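Local coordinates for mandelate racemase/muconate lactonizing protein (Paenibacillus sp., PDB 3V5C) that probably dehydrates galacturonate as a magnesium-dependent member of the enolase superfamily, at residues R86-L100 with D285-L297. The protein carries 1 engineered substitution. Sequence-based numbering, arbitrary orientation.
Sequences RLREAYRLQLEYPVL and DIIWPGFTHWMEL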
ATOM      1  N   ARG A  86      -3.612  22.249   1.991  1.00 33.72           N
ATOM      2  CA  ARG A  86      -2.781  21.105   1.653  1.00 29.79           C
ATOM      3  C   ARG A  86      -1.396  21.222   2.273  1.00 22.67           C
ATOM      4  O   ARG A  86      -0.758  22.277   2.224  1.00 25.18           O
ATOM      5  CB  ARG A  86      -2.673  20.949   0.132  1.00 32.05           C
ATOM      6  CG  ARG A  86      -4.003  20.623  -0.542  1.00 35.76           C
ATOM      7  CD  ARG A  86      -3.853  20.462  -2.050  1.00 42.19           C
ATOM      8  NE  ARG A  86      -3.589  21.726  -2.737  1.00 48.64           N
ATOM      9  CZ  ARG A  86      -2.376  22.232  -2.939  1.00 43.92           C
ATOM     10  NH1 ARG A  86      -1.302  21.590  -2.499  1.00 46.29           N
ATOM     11  NH2 ARG A  86      -2.231  23.384  -3.578  1.00 51.83           N
ATOM     12  N   LEU A  87      -0.931  20.128   2.853  1.00 20.95           N
ATOM     13  CA  LEU A  87       0.404  20.102   3.429  1.00 16.59           C
ATOM     14  C   LEU A  87       1.428  20.388   2.352  1.00 18.18           C
ATOM     15  O   LEU A  87       1.426  19.746   1.289  1.00 17.89           O
ATOM     16  CB  LEU A  87       0.677  18.745   4.060  1.00 18.65           C
ATOM     17  CG  LEU A  87       1.994  18.671   4.802  1.00 18.44           C
ATOM     18  CD1 LEU A  87       1.919  19.529   6.062  1.00 20.76           C
ATOM     19  CD2 LEU A  87       2.269  17.230   5.178  1.00 19.72           C
ATOM     20  N   ARG A  88       2.304  21.357   2.612  1.00 16.17           N
ATOM     21  CA  ARG A  88       3.297  21.740   1.617  1.00 15.91           C
ATOM     22  C   ARG A  88       4.223  20.578   1.267  1.00 19.19           C
ATOM     23  O   ARG A  88       4.663  19.820   2.137  1.00 15.88           O
ATOM     24  CB  ARG A  88       4.118  22.953   2.067  1.00 19.54           C
ATOM     25  CG  ARG A  88       3.328  24.250   2.085  1.00 24.16           C
ATOM     26  CD  ARG A  88       4.146  25.339   2.728  1.00 25.20           C
ATOM     27  NE  ARG A  88       3.338  26.509   3.042  1.00 32.04           N
ATOM     28  CZ  ARG A  88       3.237  27.573   2.260  1.00 38.04           C
ATOM     29  NH1 ARG A  88       3.893  27.610   1.108  1.00 42.18           N
ATOM     30  NH2 ARG A  88       2.481  28.599   2.630  1.00 36.56           N
ATOM     31  N   GLU A  89       4.498  20.481  -0.029  1.00 18.72           N
ATOM     32  CA  GLU A  89       5.368  19.473  -0.619  1.00 16.63           C
ATOM     33  C   GLU A  89       6.631  19.213   0.200  1.00 16.01           C
ATOM     34  O   GLU A  89       7.027  18.064   0.411  1.00 16.87           O
ATOM     35  CB  GLU A  89       5.764  19.929  -2.031  1.00 18.78           C
ATOM     36  CG  GLU A  89       6.699  18.997  -2.727  1.00 30.77           C
ATOM     37  CD  GLU A  89       5.990  17.773  -3.259  1.00 32.02           C
ATOM     38  OE1 GLU A  89       4.734  17.775  -3.291  1.00 26.05           O
ATOM     39  OE2 GLU A  89       6.693  16.815  -3.650  1.00 43.19           O
ATOM     40  N   ALA A  90       7.253  20.284   0.669  1.00 15.16           N
ATOM     41  CA  ALA A  90       8.527  20.181   1.380  1.00 14.96           C
ATOM     42  C   ALA A  90       8.462  19.368   2.675  1.00 13.61           C
ATOM     43  O   ALA A  90       9.498  18.924   3.172  1.00 15.96           O
ATOM     44  CB  ALA A  90       9.086  21.577   1.663  1.00 23.85           C
ATOM     45  N   TYR A  91       7.261  19.165   3.207  1.00 14.71           N
ATOM     46  CA  TYR A  91       7.103  18.510   4.512  1.00 13.08           C
ATOM     47  C   TYR A  91       6.472  17.124   4.438  1.00 15.08           C
ATOM     48  O   TYR A  91       6.354  16.429   5.459  1.00 12.67           O
ATOM     49  CB  TYR A  91       6.233  19.357   5.450  1.00 13.64           C
ATOM     50  CG  TYR A  91       6.740  20.758   5.697  1.00 15.27           C
ATOM     51  CD1 TYR A  91       7.833  20.981   6.528  1.00 17.63           C
ATOM     52  CD2 TYR A  91       6.117  21.848   5.124  1.00 16.21           C
ATOM     53  CE1 TYR A  91       8.299  22.263   6.767  1.00 23.04           C
ATOM     54  CE2 TYR A  91       6.581  23.136   5.354  1.00 18.46           C
ATOM     55  CZ  TYR A  91       7.672  23.331   6.180  1.00 23.32           C
ATOM     56  OH  TYR A  91       8.147  24.610   6.420  1.00 22.61           O
ATOM     57  N   ARG A  92       6.039  16.729   3.246  1.00 12.53           N
ATOM     58  CA  ARG A  92       5.173  15.555   3.121  1.00 12.38           C
ATOM     59  C   ARG A  92       5.824  14.241   3.543  1.00 10.90           C
ATOM     60  O   ARG A  92       5.336  13.578   4.457  1.00 11.80           O
ATOM     61  CB  ARG A  92       4.645  15.444   1.694  1.00 11.92           C
ATOM     62  CG  ARG A  92       3.675  16.553   1.357  1.00 12.52           C
ATOM     63  CD  ARG A  92       3.187  16.486  -0.077  1.00 12.44           C
ATOM     64  NE  ARG A  92       2.255  17.580  -0.321  1.00 15.35           N
ATOM     65  CZ  ARG A  92       1.480  17.680  -1.391  1.00 15.26           C
ATOM     66  NH1 ARG A  92       1.538  16.757  -2.352  1.00 16.23           N
ATOM     67  NH2 ARG A  92       0.655  18.720  -1.514  1.00 18.27           N
ATOM     68  N   LEU A  93       6.915  13.865   2.887  1.00 12.60           N
ATOM     69  CA  LEU A  93       7.534  12.567   3.158  1.00 10.37           C
ATOM     70  C   LEU A  93       8.025  12.472   4.608  1.00 11.60           C
ATOM     71  O   LEU A  93       7.972  11.401   5.226  1.00 11.30           O
ATOM     72  CB  LEU A  93       8.691  12.300   2.204  1.00 13.19           C
ATOM     73  CG  LEU A  93       8.362  12.380   0.712  1.00 13.41           C
ATOM     74  CD1 LEU A  93       9.628  12.217  -0.120  1.00 15.42           C
ATOM     75  CD2 LEU A  93       7.267  11.351   0.334  1.00 14.63           C
ATOM     76  N   GLN A  94       8.491  13.596   5.140  1.00 12.52           N
ATOM     77  CA  GLN A  94       9.109  13.632   6.455  1.00 13.65           C
ATOM     78  C   GLN A  94       8.076  13.674   7.574  1.00 12.40           C
ATOM     79  O   GLN A  94       8.260  13.045   8.613  1.00 12.23           O
ATOM     80  CB  GLN A  94       9.992  14.874   6.570  1.00 13.45           C
ATOM     81  CG  GLN A  94      11.197  14.884   5.638  1.00 15.01           C
ATOM     82  CD  GLN A  94      10.885  15.401   4.237  1.00 16.38           C
ATOM     83  OE1 GLN A  94       9.762  15.829   3.936  1.00 14.72           O
ATOM     84  NE2 GLN A  94      11.890  15.355   3.367  1.00 20.54           N
ATOM     85  N   LEU A  95       6.982  14.405   7.359  1.00 12.66           N
ATOM     86  CA  LEU A  95       6.098  14.705   8.480  1.00  9.82           C
ATOM     87  C   LEU A  95       4.592  14.558   8.273  1.00  8.62           C
ATOM     88  O   LEU A  95       3.833  14.756   9.225  1.00  9.02           O
ATOM     89  CB  LEU A  95       6.386  16.131   8.998  1.00  9.54           C
ATOM     90  CG  LEU A  95       7.734  16.414   9.651  1.00 11.91           C
ATOM     91  CD1 LEU A  95       7.800  17.920  10.002  1.00 12.71           C
ATOM     92  CD2 LEU A  95       7.932  15.538  10.871  1.00 14.60           C
ATOM     93  N   GLU A  96       4.135  14.197   7.083  1.00  9.60           N
ATOM     94  CA  GLU A  96       2.686  14.182   6.868  1.00  8.80           C
ATOM     95  C   GLU A  96       2.011  13.207   7.827  1.00 11.05           C
ATOM     96  O   GLU A  96       0.925  13.472   8.339  1.00 11.68           O
ATOM     97  CB  GLU A  96       2.293  13.844   5.432  1.00 11.28           C
ATOM     98  CG  GLU A  96       2.640  12.438   4.967  1.00 11.64           C
ATOM     99  CD  GLU A  96       2.343  12.255   3.490  1.00 12.25           C
ATOM    100  OE1 GLU A  96       2.792  11.244   2.946  1.00 13.49           O
ATOM    101  OE2 GLU A  96       1.660  13.122   2.897  1.00 13.31           O
ATOM    102  N   TYR A  97       2.640  12.064   8.059  1.00 10.02           N
ATOM    103  CA  TYR A  97       1.985  11.076   8.892  1.00  9.32           C
ATOM    104  C   TYR A  97       1.951  11.477  10.368  1.00  9.89           C
ATOM    105  O   TYR A  97       0.885  11.491  10.970  1.00 11.36           O
ATOM    106  CB  TYR A  97       2.539   9.653   8.649  1.00 10.90           C
ATOM    107  CG  TYR A  97       2.071   9.065   7.328  1.00  8.96           C
ATOM    108  CD1 TYR A  97       0.721   8.783   7.118  1.00  6.89           C
ATOM    109  CD2 TYR A  97       2.956   8.811   6.275  1.00  8.88           C
ATOM    110  CE1 TYR A  97       0.245   8.256   5.941  1.00  9.05           C
ATOM    111  CE2 TYR A  97       2.483   8.259   5.076  1.00  8.06           C
ATOM    112  CZ  TYR A  97       1.116   8.004   4.919  1.00  7.60           C
ATOM    113  OH  TYR A  97       0.610   7.457   3.757  1.00 10.23           O
ATOM    114  N   PRO A  98       3.110  11.811  10.957  1.00  9.88           N
ATOM    115  CA  PRO A  98       3.011  12.336  12.330  1.00 10.67           C
ATOM    116  C   PRO A  98       2.079  13.561  12.450  1.00 11.24           C
ATOM    117  O   PRO A  98       1.405  13.705  13.474  1.00 11.10           O
ATOM    118  CB  PRO A  98       4.455  12.738  12.671  1.00 12.59           C
ATOM    119  CG  PRO A  98       5.326  11.977  11.675  1.00 16.05           C
ATOM    120  CD  PRO A  98       4.495  11.762  10.445  1.00 12.89           C
ATOM    121  N   VAL A  99       2.051  14.442  11.453  1.00 12.02           N
ATOM    122  CA  VAL A  99       1.174  15.614  11.545  1.00 13.20           C
ATOM    123  C   VAL A  99      -0.304  15.237  11.459  1.00 12.34           C
ATOM    124  O   VAL A  99      -1.144  15.726  12.235  1.00 12.76           O
ATOM    125  CB  VAL A  99       1.546  16.681  10.484  1.00 11.35           C
ATOM    126  CG1 VAL A  99       0.415  17.680  10.301  1.00 15.03           C
ATOM    127  CG2 VAL A  99       2.815  17.389  10.921  1.00 11.98           C
ATOM    128  N   LEU A 100      -0.636  14.339  10.548  1.00 11.89           N
ATOM    129  CA  LEU A 100      -2.018  13.897  10.457  1.00 12.24           C
ATOM    130  C   LEU A 100      -2.437  13.166  11.736  1.00 10.67           C
ATOM    131  O   LEU A 100      -3.565  13.320  12.208  1.00 13.13           O
ATOM    132  CB  LEU A 100      -2.230  13.029   9.208  1.00 12.74           C
ATOM    133  CG  LEU A 100      -2.247  13.809   7.894  1.00 13.20           C
ATOM    134  CD1 LEU A 100      -2.127  12.851   6.727  1.00 14.86           C
ATOM    135  CD2 LEU A 100      -3.522  14.620   7.771  1.00 17.77           C
ATOM    136  N   ASP A 285       2.986   4.354  -4.570  1.00  9.86           N
ATOM    137  CA  ASP A 285       3.169   3.857  -3.207  1.00 10.23           C
ATOM    138  C   ASP A 285       2.620   4.835  -2.150  1.00 10.95           C
ATOM    139  O   ASP A 285       2.675   6.062  -2.316  1.00 11.67           O
ATOM    140  CB  ASP A 285       4.667   3.574  -3.000  1.00 11.50           C
ATOM    141  CG  ASP A 285       5.002   3.014  -1.618  1.00 13.25           C
ATOM    142  OD1 ASP A 285       4.964   1.772  -1.455  1.00 14.89           O
ATOM    143  OD2 ASP A 285       5.391   3.803  -0.727  1.00 12.62           O
ATOM    144  N   ILE A 286       2.087   4.257  -1.075  1.00  8.43           N
ATOM    145  CA  ILE A 286       1.423   4.990   0.009  1.00  8.91           C
ATOM    146  C   ILE A 286       2.381   5.823   0.873  1.00 10.04           C
ATOM    147  O   ILE A 286       1.952   6.756   1.562  1.00 11.36           O
ATOM    148  CB  ILE A 286       0.597   4.008   0.870  1.00 10.25           C
ATOM    149  CG1 ILE A 286      -0.271   4.746   1.879  1.00 10.40           C
ATOM    150  CG2 ILE A 286       1.519   3.016   1.590  1.00 13.99           C
ATOM    151  CD1 ILE A 286      -1.303   5.655   1.259  1.00 11.94           C
ATOM    152  N   ILE A 287       3.666   5.482   0.852  1.00  8.60           N
ATOM    153  CA  ILE A 287       4.693   6.223   1.584  1.00 10.21           C
ATOM    154  C   ILE A 287       5.400   7.229   0.654  1.00  9.02           C
ATOM    155  O   ILE A 287       5.604   8.391   1.013  1.00 12.09           O
ATOM    156  CB  ILE A 287       5.750   5.288   2.199  1.00 11.87           C
ATOM    157  CG1 ILE A 287       5.106   4.167   3.021  1.00 11.15           C
ATOM    158  CG2 ILE A 287       6.746   6.080   3.059  1.00 12.26           C
ATOM    159  CD1 ILE A 287       4.288   4.649   4.190  1.00 13.11           C
ATOM    160  N   TRP A 288       5.781   6.774  -0.537  1.00 10.51           N
ATOM    161  CA  TRP A 288       6.398   7.649  -1.533  1.00 11.88           C
ATOM    162  C   TRP A 288       5.675   7.436  -2.863  1.00 11.62           C
ATOM    163  O   TRP A 288       5.846   6.394  -3.491  1.00 13.24           O
ATOM    164  CB  TRP A 288       7.888   7.329  -1.673  1.00 12.64           C
ATOM    165  CG  TRP A 288       8.561   8.116  -2.743  1.00 18.27           C
ATOM    166  CD1 TRP A 288       9.022   9.401  -2.647  1.00 20.08           C
ATOM    167  CD2 TRP A 288       8.829   7.691  -4.090  1.00 18.71           C
ATOM    168  NE1 TRP A 288       9.581   9.792  -3.845  1.00 25.09           N
ATOM    169  CE2 TRP A 288       9.467   8.765  -4.748  1.00 26.26           C
ATOM    170  CE3 TRP A 288       8.595   6.505  -4.803  1.00 21.97           C
ATOM    171  CZ2 TRP A 288       9.875   8.689  -6.085  1.00 28.78           C
ATOM    172  CZ3 TRP A 288       9.002   6.431  -6.132  1.00 26.49           C
ATOM    173  CH2 TRP A 288       9.632   7.517  -6.757  1.00 26.43           C
ATOM    174  N   PRO A 289       4.893   8.423  -3.320  1.00 10.36           N
ATOM    175  CA  PRO A 289       4.880   9.839  -2.939  1.00  9.15           C
ATOM    176  C   PRO A 289       4.063  10.204  -1.699  1.00 13.68           C
ATOM    177  O   PRO A 289       4.146  11.360  -1.271  1.00 13.18           O
ATOM    178  CB  PRO A 289       4.260  10.510  -4.160  1.00 11.68           C
ATOM    179  CG  PRO A 289       3.282   9.475  -4.665  1.00 12.79           C
ATOM    180  CD  PRO A 289       4.016   8.168  -4.482  1.00 11.04           C
ATOM    181  N   GLY A 290       3.300   9.275  -1.131  1.00  9.70           N
ATOM    182  CA  GLY A 290       2.648   9.578   0.134  1.00 10.58           C
ATOM    183  C   GLY A 290       1.169   9.922   0.144  1.00 10.16           C
ATOM    184  O   GLY A 290       0.480   9.915  -0.883  1.00  9.90           O
ATOM    185  N   PHE A 291       0.699  10.202   1.357  1.00 10.64           N
ATOM    186  CA  PHE A 291      -0.713  10.369   1.675  1.00 10.38           C
ATOM    187  C   PHE A 291      -1.301  11.657   1.085  1.00 10.97           C
ATOM    188  O   PHE A 291      -2.352  11.623   0.444  1.00 11.12           O
ATOM    189  CB  PHE A 291      -0.880  10.375   3.205  1.00 12.17           C
ATOM    190  CG  PHE A 291      -2.313  10.159   3.671  1.00 12.06           C
ATOM    191  CD1 PHE A 291      -2.770   8.888   3.990  1.00 10.68           C
ATOM    192  CD2 PHE A 291      -3.190  11.234   3.808  1.00 12.00           C
ATOM    193  CE1 PHE A 291      -4.072   8.681   4.416  1.00 12.70           C
ATOM    194  CE2 PHE A 291      -4.504  11.038   4.252  1.00 11.80           C
ATOM    195  CZ  PHE A 291      -4.947   9.749   4.549  1.00 11.34           C
ATOM    196  N   THR A 292      -0.642  12.783   1.346  1.00 10.80           N
ATOM    197  CA  THR A 292      -1.103  14.082   0.856  1.00 12.27           C
ATOM    198  C   THR A 292      -1.124  14.098  -0.673  1.00 10.84           C
ATOM    199  O   THR A 292      -2.092  14.559  -1.301  1.00 11.88           O
ATOM    200  CB  THR A 292      -0.212  15.209   1.411  1.00 14.87           C
ATOM    201  OG1 THR A 292      -0.284  15.171   2.838  1.00 18.89           O
ATOM    202  CG2 THR A 292      -0.721  16.566   0.927  1.00 19.39           C
ATOM    203  N   HIS A 293      -0.079  13.532  -1.260  1.00 12.52           N
ATOM    204  CA  HIS A 293      -0.005  13.394  -2.709  1.00 11.91           C
ATOM    205  C   HIS A 293      -1.185  12.556  -3.214  1.00 11.59           C
ATOM    206  O   HIS A 293      -1.852  12.886  -4.209  1.00 12.41           O
ATOM    207  CB  HIS A 293       1.318  12.737  -3.098  1.00 13.39           C
ATOM    208  CG  HIS A 293       1.498  12.596  -4.572  1.00 12.71           C
ATOM    209  ND1 HIS A 293       2.284  13.454  -5.311  1.00 16.69           N
ATOM    210  CD2 HIS A 293       1.003  11.686  -5.448  1.00 14.51           C
ATOM    211  CE1 HIS A 293       2.263  13.084  -6.578  1.00 16.54           C
ATOM    212  NE2 HIS A 293       1.492  12.017  -6.689  1.00 17.41           N
ATOM    213  N   TRP A 294      -1.454  11.452  -2.519  1.00 10.95           N
ATOM    214  CA  TRP A 294      -2.540  10.558  -2.909  1.00 10.55           C
ATOM    215  C   TRP A 294      -3.925  11.198  -2.781  1.00 10.22           C
ATOM    216  O   TRP A 294      -4.816  10.902  -3.569  1.00 11.74           O
ATOM    217  CB  TRP A 294      -2.467   9.246  -2.117  1.00  9.02           C
ATOM    218  CG  TRP A 294      -1.928   8.105  -2.923  1.00 11.13           C
ATOM    219  CD1 TRP A 294      -0.754   7.446  -2.719  1.00  8.87           C
ATOM    220  CD2 TRP A 294      -2.559   7.489  -4.049  1.00  9.82           C
ATOM    221  NE1 TRP A 294      -0.607   6.441  -3.667  1.00  8.67           N
ATOM    222  CE2 TRP A 294      -1.703   6.446  -4.489  1.00 12.18           C
ATOM    223  CE3 TRP A 294      -3.764   7.711  -4.733  1.00 10.32           C
ATOM    224  CZ2 TRP A 294      -2.008   5.643  -5.586  1.00 11.78           C
ATOM    225  CZ3 TRP A 294      -4.072   6.893  -5.831  1.00 14.08           C
ATOM    226  CH2 TRP A 294      -3.199   5.868  -6.234  1.00 11.51           C
ATOM    227  N   MET A 295      -4.116  12.087  -1.809  1.00 13.22           N
ATOM    228  CA  MET A 295      -5.389  12.803  -1.759  1.00 12.45           C
ATOM    229  C   MET A 295      -5.635  13.587  -3.061  1.00 13.82           C
ATOM    230  O   MET A 295      -6.734  13.533  -3.649  1.00 14.81           O
ATOM    231  CB  MET A 295      -5.417  13.741  -0.555  1.00 12.13           C
ATOM    232  CG  MET A 295      -5.558  12.970   0.753  1.00 13.46           C
ATOM    233  SD  MET A 295      -5.323  13.995   2.233  1.00 19.79           S
ATOM    234  CE  MET A 295      -6.353  15.411   1.856  1.00 29.28           C
ATOM    235  N   GLU A 296      -4.613  14.296  -3.518  1.00 13.80           N
ATOM    236  CA  GLU A 296      -4.727  15.089  -4.742  1.00 13.48           C
ATOM    237  C   GLU A 296      -4.819  14.193  -5.970  1.00 13.37           C
ATOM    238  O   GLU A 296      -5.666  14.389  -6.850  1.00 14.66           O
ATOM    239  CB  GLU A 296      -3.551  16.062  -4.873  1.00 15.66           C
ATOM    240  CG  GLU A 296      -3.522  17.135  -3.797  1.00 23.99           C
ATOM    241  CD  GLU A 296      -2.334  18.066  -3.922  1.00 30.29           C
ATOM    242  OE1 GLU A 296      -1.968  18.434  -5.062  1.00 29.76           O
ATOM    243  OE2 GLU A 296      -1.766  18.426  -2.869  1.00 31.23           O
ATOM    244  N   LEU A 297      -3.944  13.199  -6.028  1.00 12.77           N
ATOM    245  CA  LEU A 297      -3.948  12.254  -7.135  1.00 14.43           C
ATOM    246  C   LEU A 297      -5.289  11.522  -7.263  1.00 12.51           C
ATOM    247  O   LEU A 297      -5.838  11.392  -8.365  1.00 13.19           O
ATOM    248  CB  LEU A 297      -2.788  11.273  -6.978  1.00 12.31           C
ATOM    249  CG  LEU A 297      -2.740  10.171  -8.036  1.00 13.00           C
ATOM    250  CD1 LEU A 297      -2.550  10.776  -9.419  1.00 12.76           C
ATOM    251  CD2 LEU A 297      -1.594   9.244  -7.693  1.00 15.12           C
TER
HETATM  252  O   HOH W   1      -2.009  17.056   4.010  1.00 31.26           O
HETATM  253  O   HOH W   2       3.716  15.299  -3.381  1.00 17.02           O
HETATM  254  O   HOH W   3       0.234  16.864  -5.043  1.00 30.73           O
HETATM  255  O   HOH W   4       0.037  20.177  -4.221  1.00 34.77           O
HETATM  256  O   HOH W   5       2.367  13.031   0.126  1.00 10.94           O
HETATM  257  O   HOH W   6       5.006   9.727   3.285  1.00 13.42           O
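Glu96 reaches from helix 92-100 to the start of helix 291-297, showing how a carboxylate can hold the amino end of a barrel helix in the enolase fold, where a capping domain packs on a TIM-barrel-like domain. Its OE1 accepts Phe291 N at 2.8 Å and its OE2 accepts Thr292 N at 2.8 Å, both from above the carboxylate plane; Thr292 OG1 donates to OE2 as well, nearly along the C-O bond. With CG wedged between backbone N and carbonyl carbon (chi1 66°), the chain runs out straight to that helix end, whose dipole probably stabilises the charge.

Salt bridges make up the charged part of the contact. Arg92 NH2 meets Glu296 OE2 at 2.8 Å, while NE and NH2 together clasp Leu87 O and Thr292 CG2 sits over one guanidinium face, toward its rim. A methionine in place of Arg92 would probably leave Glu296 short of a charge partner and Leu87 O without its paired donors. Arg86, also bridged to Asp82, adds a weak bond to Glu296.

Apolar packing completes the joint: Leu100 CD1 lies 3.5 Å from Phe291 CD2, and Tyr97 crosses Phe291 at about a right angle, its CZ 3.5 Å from Phe291 CB. One polar contact closes this group, Tyr97 OH donating to Ile286 O at 2.7 Å, 32° off the carbonyl plane.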